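Local coordinates for activated BY transcription factor SSRB (Salmonella enterica, PDB 2WNW), which belongs to glycosyl hydrolase family 30 and combines a TIM-barrel domain with a beta-sandwich domain, at residues K289-G295 with C325-W331; T84-I90 with K138-W144; P146-K151 with L162-C166. The contacts are given in a common frame with arbitrary orientation. Residues are numbered along the deposited sequence.

Contact 1. Residues K289-G295 with C325-W331. With GOL (glycerol), chain F.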
loop_
_atom_site.group_PDB
_atom_site.type_symbol
_atom_site.label_atom_id
_atom_site.label_comp_id
_atom_site.label_asym_id
_atom_site.label_seq_id
_atom_site.Cartn_x
_atom_site.Cartn_y
_atom_site.Cartn_z
ATOM N N LYS A 289 12.154 -7.113 -13.373
ATOM C CA LYS A 289 12.664 -6.564 -12.124
ATOM C C LYS A 289 12.422 -5.067 -12.019
ATOM O O LYS A 289 12.557 -4.338 -13.000
ATOM C CB LYS A 289 14.159 -6.866 -11.992
ATOM C CG LYS A 289 14.461 -8.356 -11.892
ATOM C CD LYS A 289 15.929 -8.626 -11.615
ATOM C CE LYS A 289 16.187 -10.116 -11.436
ATOM N NZ LYS A 289 17.620 -10.392 -11.103
ATOM N N LEU A 290 12.048 -4.623 -10.821
ATOM C CA LEU A 290 11.786 -3.212 -10.552
ATOM C C LEU A 290 12.820 -2.785 -9.518
ATOM O O LEU A 290 12.605 -2.888 -8.314
ATOM C CB LEU A 290 10.367 -3.037 -10.012
ATOM C CG LEU A 290 9.280 -3.595 -10.941
ATOM C CD1 LEU A 290 7.915 -3.471 -10.271
ATOM C CD2 LEU A 290 9.295 -2.848 -12.270
ATOM N N LEU A 291 13.946 -2.301 -10.019
ATOM C CA LEU A 291 15.078 -1.911 -9.191
ATOM C C LEU A 291 15.170 -0.444 -8.783
ATOM O O LEU A 291 15.052 0.448 -9.624
ATOM C CB LEU A 291 16.361 -2.302 -9.933
ATOM C CG LEU A 291 17.727 -1.878 -9.395
ATOM C CD1 LEU A 291 18.035 -2.639 -8.116
ATOM C CD2 LEU A 291 18.787 -2.154 -10.456
ATOM N N PHE A 292 15.384 -0.197 -7.493
ATOM C CA PHE A 292 15.570 1.175 -7.025
ATOM C C PHE A 292 17.055 1.404 -7.285
ATOM O O PHE A 292 17.906 0.793 -6.632
ATOM C CB PHE A 292 15.289 1.317 -5.529
ATOM C CG PHE A 292 15.644 2.673 -4.992
ATOM C CD1 PHE A 292 14.841 3.775 -5.267
ATOM C CD2 PHE A 292 16.822 2.865 -4.277
ATOM C CE1 PHE A 292 15.213 5.057 -4.841
ATOM C CE2 PHE A 292 17.201 4.143 -3.848
ATOM C CZ PHE A 292 16.388 5.239 -4.137
ATOM N N SER A 293 17.372 2.282 -8.230
ATOM C CA SER A 293 18.766 2.501 -8.597
ATOM C C SER A 293 19.479 3.743 -8.085
ATOM O O SER A 293 20.700 3.826 -8.193
ATOM C CB SER A 293 18.897 2.466 -10.119
ATOM O OG SER A 293 18.140 3.516 -10.695
ATOM N N GLU A 294 18.748 4.715 -7.556
ATOM C CA GLU A 294 19.412 5.916 -7.069
ATOM C C GLU A 294 18.533 6.843 -6.246
ATOM O O GLU A 294 17.366 7.062 -6.557
ATOM C CB GLU A 294 19.992 6.714 -8.239
ATOM C CG GLU A 294 20.888 7.862 -7.798
ATOM C CD GLU A 294 20.976 8.965 -8.831
ATOM O OE1 GLU A 294 21.372 8.680 -9.982
ATOM O OE2 GLU A 294 20.651 10.121 -8.486
ATOM N N GLY A 295 19.128 7.397 -5.198
ATOM C CA GLY A 295 18.433 8.327 -4.338
ATOM C C GLY A 295 19.445 8.944 -3.391
ATOM O O GLY A 295 20.473 8.333 -3.090
ATOM N N CYS A 325 9.659 -4.010 -5.153
ATOM C CA CYS A 325 11.035 -3.645 -5.507
ATOM C C CYS A 325 12.001 -4.829 -5.448
ATOM O O CYS A 325 11.944 -5.638 -4.524
ATOM C CB CYS A 325 11.526 -2.535 -4.570
ATOM S SG CYS A 325 13.196 -1.946 -4.902
ATOM N N SER A 326 12.901 -4.912 -6.425
ATOM C CA SER A 326 13.861 -6.016 -6.497
ATOM C C SER A 326 15.252 -5.724 -5.931
ATOM O O SER A 326 16.097 -6.615 -5.879
ATOM C CB SER A 326 14.015 -6.478 -7.951
ATOM O OG SER A 326 14.586 -5.455 -8.755
ATOM N N GLY A 327 15.501 -4.486 -5.519
ATOM C CA GLY A 327 16.815 -4.164 -4.988
ATOM C C GLY A 327 16.977 -2.697 -4.659
ATOM O O GLY A 327 16.202 -1.863 -5.129
ATOM N N PHE A 328 17.998 -2.385 -3.863
ATOM C CA PHE A 328 18.266 -1.020 -3.434
ATOM C C PHE A 328 19.701 -0.578 -3.689
ATOM O O PHE A 328 20.653 -1.240 -3.263
ATOM C CB PHE A 328 17.964 -0.890 -1.932
ATOM C CG PHE A 328 18.468 0.391 -1.303
ATOM C CD1 PHE A 328 17.686 1.543 -1.308
ATOM C CD2 PHE A 328 19.725 0.439 -0.703
ATOM C CE1 PHE A 328 18.144 2.725 -0.722
ATOM C CE2 PHE A 328 20.198 1.618 -0.112
ATOM C CZ PHE A 328 19.401 2.765 -0.122
ATOM N N ILE A 329 19.850 0.540 -4.389
ATOM C CA ILE A 329 21.165 1.101 -4.644
ATOM C C ILE A 329 21.131 2.591 -4.324
ATOM O O ILE A 329 20.434 3.372 -4.980
ATOM C CB ILE A 329 21.623 0.933 -6.103
ATOM C CG1 ILE A 329 21.510 -0.535 -6.530
ATOM C CG2 ILE A 329 23.086 1.372 -6.222
ATOM C CD1 ILE A 329 21.942 -0.789 -7.967
ATOM N N ASP A 330 21.883 2.962 -3.297
ATOM C CA ASP A 330 22.000 4.345 -2.852
ATOM C C ASP A 330 22.875 5.078 -3.870
ATOM O O ASP A 330 23.511 4.446 -4.715
ATOM C CB ASP A 330 22.652 4.358 -1.465
ATOM C CG ASP A 330 22.852 5.756 -0.906
ATOM O OD1 ASP A 330 22.018 6.650 -1.169
ATOM O OD2 ASP A 330 23.846 5.951 -0.176
ATOM N N TRP A 331 22.893 6.403 -3.805
ATOM C CA TRP A 331 23.719 7.194 -4.714
ATOM C C TRP A 331 25.134 7.151 -4.120
ATOM O O TRP A 331 25.519 6.132 -3.539
ATOM C CB TRP A 331 23.168 8.626 -4.785
ATOM C CG TRP A 331 23.728 9.541 -5.866
ATOM C CD1 TRP A 331 23.611 10.903 -5.900
ATOM C CD2 TRP A 331 24.455 9.174 -7.056
ATOM N NE1 TRP A 331 24.216 11.406 -7.026
ATOM C CE2 TRP A 331 24.744 10.372 -7.753
ATOM C CE3 TRP A 331 24.892 7.956 -7.600
ATOM C CZ2 TRP A 331 25.450 10.389 -8.966
ATOM C CZ3 TRP A 331 25.598 7.971 -8.810
ATOM C CH2 TRP A 331 25.869 9.183 -9.477
HETATM C C1 GOL F . 22.053 13.224 -9.307
HETATM O O1 GOL F . 23.181 13.747 -8.610
HETATM C C2 GOL F . 22.545 12.349 -10.485
HETATM O O2 GOL F . 23.388 13.076 -11.321
HETATM C C3 GOL F . 21.409 11.884 -11.402
HETATM O O3 GOL F . 20.427 11.120 -10.779
#
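Two neighbouring parallel strands, the seventh and eighth of the TIM barrel, pair to close a beta-alpha-beta unit whose connection is helix 305-322. Their axes lie 4.9 Å apart and 8° from parallel. Backbone hydrogen bonds run along the seam: Ser326 N to Leu290 O (2.8 Å), Phe292 N to Gly327 O (3.0 Å), Ile329 N to Phe292 O (3.0 Å) and, further along, Trp331 N to Gly295 O (3.2 Å). On the face that meets helix 305-322, Phe292 and Phe328 hold their rings nearly parallel but slid apart, with Phe292 CD2 3.4 Å from Phe328 CD1. Gly327 suits its place, since a CB there would strike Leu291 CD1. At the C-terminal ends the carboxylate of Glu294 lies over one face of the Trp331 indole. Glycerol, probably from the crystallisation liquor, bonds to both side chains, its O3 2.5 Å from Glu294 OE2 and its O1 accepting from Trp331 NE1 (3.0 Å). An apolar middle thus gives way to polar groups where TIM barrels generally carry their active sites.

Contact 2. Residues T84-I90 with K138-W144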
loop_
_atom_site.group_PDB
_atom_site.type_symbol
_atom_site.label_atom_id
_atom_site.label_comp_id
_atom_site.label_asym_id
_atom_site.label_seq_id
_atom_site.Cartn_x
_atom_site.Cartn_y
_atom_site.Cartn_z
ATOM N N THR A 84 26.045 -5.667 -1.354
ATOM C CA THR A 84 26.062 -6.678 -2.400
ATOM C C THR A 84 25.747 -6.139 -3.793
ATOM O O THR A 84 25.817 -6.874 -4.779
ATOM C CB THR A 84 25.075 -7.807 -2.059
ATOM O OG1 THR A 84 23.775 -7.251 -1.815
ATOM C CG2 THR A 84 25.533 -8.542 -0.813
ATOM N N LEU A 85 25.391 -4.862 -3.867
ATOM C CA LEU A 85 25.086 -4.216 -5.142
ATOM C C LEU A 85 25.849 -2.900 -5.240
ATOM O O LEU A 85 26.330 -2.372 -4.237
ATOM C CB LEU A 85 23.592 -3.892 -5.257
ATOM C CG LEU A 85 22.533 -4.991 -5.234
ATOM C CD1 LEU A 85 21.154 -4.350 -5.389
ATOM C CD2 LEU A 85 22.785 -5.983 -6.361
ATOM N N ALA A 86 25.936 -2.368 -6.453
ATOM C CA ALA A 86 26.590 -1.089 -6.676
ATOM C C ALA A 86 26.235 -0.570 -8.059
ATOM O O ALA A 86 25.869 -1.337 -8.952
ATOM C CB ALA A 86 28.107 -1.227 -6.543
ATOM N N ARG A 87 26.325 0.744 -8.221
ATOM C CA ARG A 87 26.060 1.377 -9.507
ATOM C C ARG A 87 27.228 2.321 -9.736
ATOM O O ARG A 87 27.764 2.899 -8.787
ATOM C CB ARG A 87 24.735 2.150 -9.472
ATOM C CG ARG A 87 24.367 2.867 -10.779
ATOM C CD ARG A 87 22.851 3.067 -10.870
ATOM N NE ARG A 87 22.414 3.849 -12.031
ATOM C CZ ARG A 87 22.179 5.161 -12.015
ATOM N NH1 ARG A 87 22.344 5.864 -10.899
ATOM N NH2 ARG A 87 21.746 5.773 -13.109
ATOM N N MET A 88 27.639 2.451 -10.989
ATOM C CA MET A 88 28.750 3.327 -11.339
ATOM C C MET A 88 28.486 3.945 -12.705
ATOM O O MET A 88 27.746 3.389 -13.515
ATOM C CB MET A 88 30.060 2.538 -11.336
ATOM C CG MET A 88 30.016 1.251 -12.143
ATOM S SD MET A 88 31.340 0.149 -11.623
ATOM C CE MET A 88 31.158 -1.195 -12.801
ATOM N N PRO A 89 29.084 5.112 -12.973
ATOM C CA PRO A 89 28.897 5.805 -14.244
ATOM C C PRO A 89 29.830 5.421 -15.385
ATOM O O PRO A 89 31.016 5.149 -15.177
ATOM C CB PRO A 89 29.073 7.265 -13.848
ATOM C CG PRO A 89 30.196 7.173 -12.859
ATOM C CD PRO A 89 29.791 5.977 -12.006
ATOM N N ILE A 90 29.262 5.395 -16.589
ATOM C CA ILE A 90 30.004 5.126 -17.815
ATOM C C ILE A 90 30.248 6.560 -18.295
ATOM O O ILE A 90 29.333 7.226 -18.785
ATOM C CB ILE A 90 29.141 4.332 -18.830
ATOM C CG1 ILE A 90 28.802 2.957 -18.244
ATOM C CG2 ILE A 90 29.881 4.192 -20.162
ATOM C CD1 ILE A 90 27.889 2.099 -19.121
ATOM N N LYS A 138 27.326 -7.492 -7.176
ATOM C CA LYS A 138 26.694 -7.400 -8.487
ATOM C C LYS A 138 26.793 -5.922 -8.869
ATOM O O LYS A 138 26.180 -5.066 -8.225
ATOM C CB LYS A 138 25.229 -7.832 -8.402
ATOM C CG LYS A 138 24.470 -7.730 -9.715
ATOM C CD LYS A 138 22.988 -8.027 -9.526
ATOM C CE LYS A 138 22.228 -7.865 -10.835
ATOM N NZ LYS A 138 20.759 -8.056 -10.677
ATOM N N LEU A 139 27.563 -5.626 -9.913
ATOM C CA LEU A 139 27.771 -4.248 -10.338
ATOM C C LEU A 139 26.941 -3.816 -11.544
ATOM O O LEU A 139 26.794 -4.557 -12.520
ATOM C CB LEU A 139 29.260 -4.024 -10.631
ATOM C CG LEU A 139 30.229 -4.481 -9.530
ATOM C CD1 LEU A 139 31.669 -4.292 -9.991
ATOM C CD2 LEU A 139 29.971 -3.696 -8.256
ATOM N N MET A 140 26.413 -2.600 -11.463
ATOM C CA MET A 140 25.599 -2.022 -12.524
ATOM C C MET A 140 26.261 -0.748 -13.043
ATOM O O MET A 140 26.757 0.061 -12.261
ATOM C CB MET A 140 24.209 -1.692 -11.982
ATOM C CG MET A 140 23.265 -1.053 -12.990
ATOM S SD MET A 140 21.663 -0.727 -12.227
ATOM C CE MET A 140 20.759 0.028 -13.572
ATOM N N ALA A 141 26.274 -0.573 -14.360
ATOM C CA ALA A 141 26.874 0.616 -14.959
ATOM C C ALA A 141 25.813 1.357 -15.759
ATOM O O ALA A 141 25.011 0.737 -16.461
ATOM C CB ALA A 141 28.047 0.223 -15.860
ATOM N N SER A 142 25.807 2.684 -15.637
ATOM C CA SER A 142 24.846 3.539 -16.332
ATOM C C SER A 142 25.534 4.792 -16.859
ATOM O O SER A 142 26.397 5.356 -16.190
ATOM C CB SER A 142 23.729 3.993 -15.380
ATOM O OG SER A 142 23.063 2.903 -14.774
ATOM N N PRO A 143 25.154 5.246 -18.065
ATOM C CA PRO A 143 25.763 6.451 -18.630
ATOM C C PRO A 143 24.910 7.675 -18.306
ATOM O O PRO A 143 23.691 7.576 -18.192
ATOM C CB PRO A 143 25.760 6.187 -20.141
ATOM C CG PRO A 143 25.236 4.767 -20.309
ATOM C CD PRO A 143 24.401 4.515 -19.093
ATOM N N TRP A 144 25.559 8.822 -18.148
ATOM C CA TRP A 144 24.854 10.067 -17.910
ATOM C C TRP A 144 24.869 10.801 -19.257
ATOM O O TRP A 144 23.978 11.595 -19.562
ATOM C CB TRP A 144 25.566 10.893 -16.835
ATOM C CG TRP A 144 24.981 10.747 -15.443
ATOM C CD1 TRP A 144 24.373 11.726 -14.710
ATOM C CD2 TRP A 144 24.984 9.572 -14.614
ATOM N NE1 TRP A 144 24.001 11.239 -13.478
ATOM C CE2 TRP A 144 24.364 9.922 -13.392
ATOM C CE3 TRP A 144 25.450 8.261 -14.784
ATOM C CZ2 TRP A 144 24.197 9.007 -12.341
ATOM C CZ3 TRP A 144 25.284 7.347 -13.736
ATOM C CH2 TRP A 144 24.662 7.730 -12.531
HETATM O O HOH W 1 23.892 -3.509 -8.957
HETATM O O HOH W 2 28.195 9.618 -18.439
#
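How parallel barrel strands fit together when their side chains differ in size is illustrated by 85-90 and 138-143, the second and third strands of the TIM barrel. Their axes come within 4.3 Å and cross at -36°. Backbone bonds hold the register, among them Lys138 N to Thr84 O (2.9 Å), Met140 N to Ala86 O (2.9 Å), Met88 N to Met140 O (2.8 Å) and Ile90 N to Ser142 O (2.9 Å); the bond from Ala86 N to Lys138 O (3.2 Å) is weak, and a water donates to both Ala86 O and Lys138 O, each at 2.9 Å. On the face that meets helix 167-183, alanines make the hollows. Leu139 presses CD2 to 3.5 Å from Ala86 CB, while Met88 and Ile90 crowd Ala141, whose CB is 4.3 Å from Met88 CG and 3.7 Å from Ile90 CG1. Tyr177 covers these three residues from the helix. On the interior face the long side chains of Arg87 and Met140 run side by side, with Arg87 CD 4.2 Å from Met140 SD. Arg87 NE donates to Ser142 OG (3.0 Å), which is also hydrogen-bonded to Ser192. Trp144 then curls back over the strand ends, setting CH2 above one face of the guanidinium, 3.4 Å from Arg87 NH1, and CZ3 against Pro89 CB at 3.8 Å. Arg87 also forms salt bridges with Asp239 and Glu294. The buried charge is thus met by acids and a hydroxyl, with the indole only packing over it; the outer face is apolar, whereas the interior mixes apolar groups with compensated charge.

Contact 3. Residues P146-K151 with L162-C166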
loop_
_atom_site.group_PDB
_atom_site.type_symbol
_atom_site.label_atom_id
_atom_site.label_comp_id
_atom_site.label_asym_id
_atom_site.label_seq_id
_atom_site.Cartn_x
_atom_site.Cartn_y
_atom_site.Cartn_z
ATOM N N PRO A 146 26.737 10.455 -23.604
ATOM C CA PRO A 146 27.696 9.946 -24.589
ATOM C C PRO A 146 28.700 11.085 -24.791
ATOM O O PRO A 146 28.495 12.187 -24.275
ATOM C CB PRO A 146 26.839 9.733 -25.840
ATOM C CG PRO A 146 25.463 9.469 -25.283
ATOM C CD PRO A 146 25.377 10.501 -24.171
ATOM N N PRO A 147 29.792 10.841 -25.536
ATOM C CA PRO A 147 30.779 11.907 -25.761
ATOM C C PRO A 147 30.084 13.091 -26.434
ATOM O O PRO A 147 29.105 12.902 -27.156
ATOM C CB PRO A 147 31.804 11.243 -26.681
ATOM C CG PRO A 147 31.703 9.781 -26.309
ATOM C CD PRO A 147 30.211 9.582 -26.175
ATOM N N ALA A 148 30.592 14.299 -26.208
ATOM C CA ALA A 148 29.994 15.501 -26.781
ATOM C C ALA A 148 29.776 15.463 -28.293
ATOM O O ALA A 148 28.683 15.778 -28.767
ATOM C CB ALA A 148 30.828 16.731 -26.412
ATOM N N PHE A 149 30.798 15.074 -29.051
ATOM C CA PHE A 149 30.669 15.051 -30.505
ATOM C C PHE A 149 29.634 14.070 -31.044
ATOM O O PHE A 149 29.264 14.145 -32.215
ATOM C CB PHE A 149 32.028 14.794 -31.180
ATOM C CG PHE A 149 32.519 13.377 -31.070
ATOM C CD1 PHE A 149 33.129 12.920 -29.905
ATOM C CD2 PHE A 149 32.397 12.503 -32.150
ATOM C CE1 PHE A 149 33.617 11.613 -29.815
ATOM C CE2 PHE A 149 32.880 11.195 -32.071
ATOM C CZ PHE A 149 33.491 10.751 -30.901
ATOM N N MET A 150 29.158 13.161 -30.196
ATOM C CA MET A 150 28.154 12.188 -30.619
ATOM C C MET A 150 26.733 12.686 -30.365
ATOM O O MET A 150 25.765 11.985 -30.659
ATOM C CB MET A 150 28.349 10.857 -29.884
ATOM C CG MET A 150 29.591 10.081 -30.285
ATOM S SD MET A 150 29.519 8.375 -29.687
ATOM C CE MET A 150 31.174 7.832 -30.049
ATOM N N LYS A 151 26.612 13.899 -29.834
ATOM C CA LYS A 151 25.307 14.464 -29.510
ATOM C C LYS A 151 24.878 15.636 -30.387
ATOM O O LYS A 151 25.704 16.317 -31.000
ATOM C CB LYS A 151 25.295 14.893 -28.040
ATOM C CG LYS A 151 25.728 13.784 -27.088
ATOM C CD LYS A 151 25.875 14.278 -25.662
ATOM C CE LYS A 151 24.546 14.744 -25.085
ATOM N NZ LYS A 151 24.745 15.367 -23.748
ATOM N N LEU A 162 21.541 11.595 -28.558
ATOM C CA LEU A 162 22.573 10.851 -29.263
ATOM C C LEU A 162 22.220 10.941 -30.743
ATOM O O LEU A 162 21.077 10.696 -31.124
ATOM C CB LEU A 162 22.565 9.383 -28.813
ATOM C CG LEU A 162 23.551 8.429 -29.494
ATOM C CD1 LEU A 162 24.971 8.889 -29.231
ATOM C CD2 LEU A 162 23.344 7.010 -28.964
ATOM N N ARG A 163 23.180 11.322 -31.579
ATOM C CA ARG A 163 22.899 11.411 -33.005
ATOM C C ARG A 163 22.590 10.005 -33.494
ATOM O O ARG A 163 23.281 9.052 -33.136
ATOM C CB ARG A 163 24.098 11.992 -33.761
ATOM C CG ARG A 163 24.289 13.484 -33.540
ATOM C CD ARG A 163 25.314 14.053 -34.510
ATOM N NE ARG A 163 26.677 13.662 -34.174
ATOM C CZ ARG A 163 27.549 13.149 -35.039
ATOM N NH1 ARG A 163 27.203 12.954 -36.304
ATOM N NH2 ARG A 163 28.778 12.850 -34.643
ATOM N N ARG A 164 21.547 9.873 -34.304
ATOM C CA ARG A 164 21.152 8.563 -34.801
ATOM C C ARG A 164 22.300 7.806 -35.458
ATOM O O ARG A 164 22.390 6.587 -35.336
ATOM C CB ARG A 164 19.990 8.691 -35.791
ATOM C CG ARG A 164 19.507 7.350 -36.326
ATOM C CD ARG A 164 18.970 6.462 -35.205
ATOM N NE ARG A 164 18.910 5.058 -35.607
ATOM C CZ ARG A 164 18.338 4.096 -34.891
ATOM N NH1 ARG A 164 17.768 4.380 -33.728
ATOM N NH2 ARG A 164 18.339 2.846 -35.338
ATOM N N GLU A 165 23.185 8.525 -36.143
ATOM C CA GLU A 165 24.306 7.870 -36.804
ATOM C C GLU A 165 25.417 7.468 -35.833
ATOM O O GLU A 165 26.438 6.915 -36.248
ATOM C CB GLU A 165 24.876 8.758 -37.921
ATOM C CG GLU A 165 25.462 10.093 -37.481
ATOM C CD GLU A 165 24.425 11.205 -37.370
ATOM O OE1 GLU A 165 24.836 12.386 -37.334
ATOM O OE2 GLU A 165 23.212 10.911 -37.315
ATOM N N CYS A 166 25.214 7.738 -34.543
ATOM C CA CYS A 166 26.208 7.387 -33.528
ATOM C C CYS A 166 25.738 6.293 -32.572
ATOM O O CYS A 166 26.415 5.999 -31.585
ATOM C CB CYS A 166 26.605 8.622 -32.714
ATOM S SG CYS A 166 27.483 9.879 -33.669
#
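The two parts of the loop between strand 138-143 and helix 167-183, segments 146-151 and 162-166, are joined by a few well-placed bonds. Each contains a short 3-10 turn. In the first, Met150 N donates to Pro147 O (3.1 Å) and Lys151 N to Ala148 O (3.0 Å); in the second, Cys166 N donates to Arg163 O (2.7 Å). Between them Arg163 does most of the joining. Its backbone N makes an almost straight bond to Met150 O (2.8 Å, 178°), and its side chain reaches Phe149 O through NH2 (2.8 Å) and, weakly, through NE (3.3 Å). NH1 turns the other way into a salt bridge with Glu165 OE1 (2.6 Å). Lys151 points away from the second segment, and its ammonium is held by Asp155 O, Gly159 O, Ser205 O and Ser145 OG. Apolar contacts fill in beneath: Leu162 CD1 lies 4.0 Å from both Pro146 CB and Met150 CB, and Cys166 SG lies 4.0 Å from Met150 CG. With Cys166 at the N-cap position of helix 167-183, the contact ties together the two ends of the loop joining the third barrel strand to that helix, a beta-to-alpha loop of the kind TIM barrels elaborate.

Overall arrangement
Contacts 1 and 2 are separate strand pairs of one closed barrel, with centres 11 Å apart, and meet across its interior. Near the C-terminal strand ends Glu294 OE1 forms a salt bridge with Arg87 NH1 (3.1 Å), and Trp331 CH2 packs 3.3 Å from Trp144 CZ2; glycerol, probably from the crystallisation liquor, is hydrogen-bonded by both tryptophans and by Glu294, consistent with a pocket they share. At the other end Lys289 NZ and Lys138 NZ approach to 3.9 Å, both paired with Glu234 and Asp46. Contact 3 continues the chain from contact 2, yet its centre is about 21 Å from that of contact 2 and about 28 Å from that of contact 1, in the barrel's periphery.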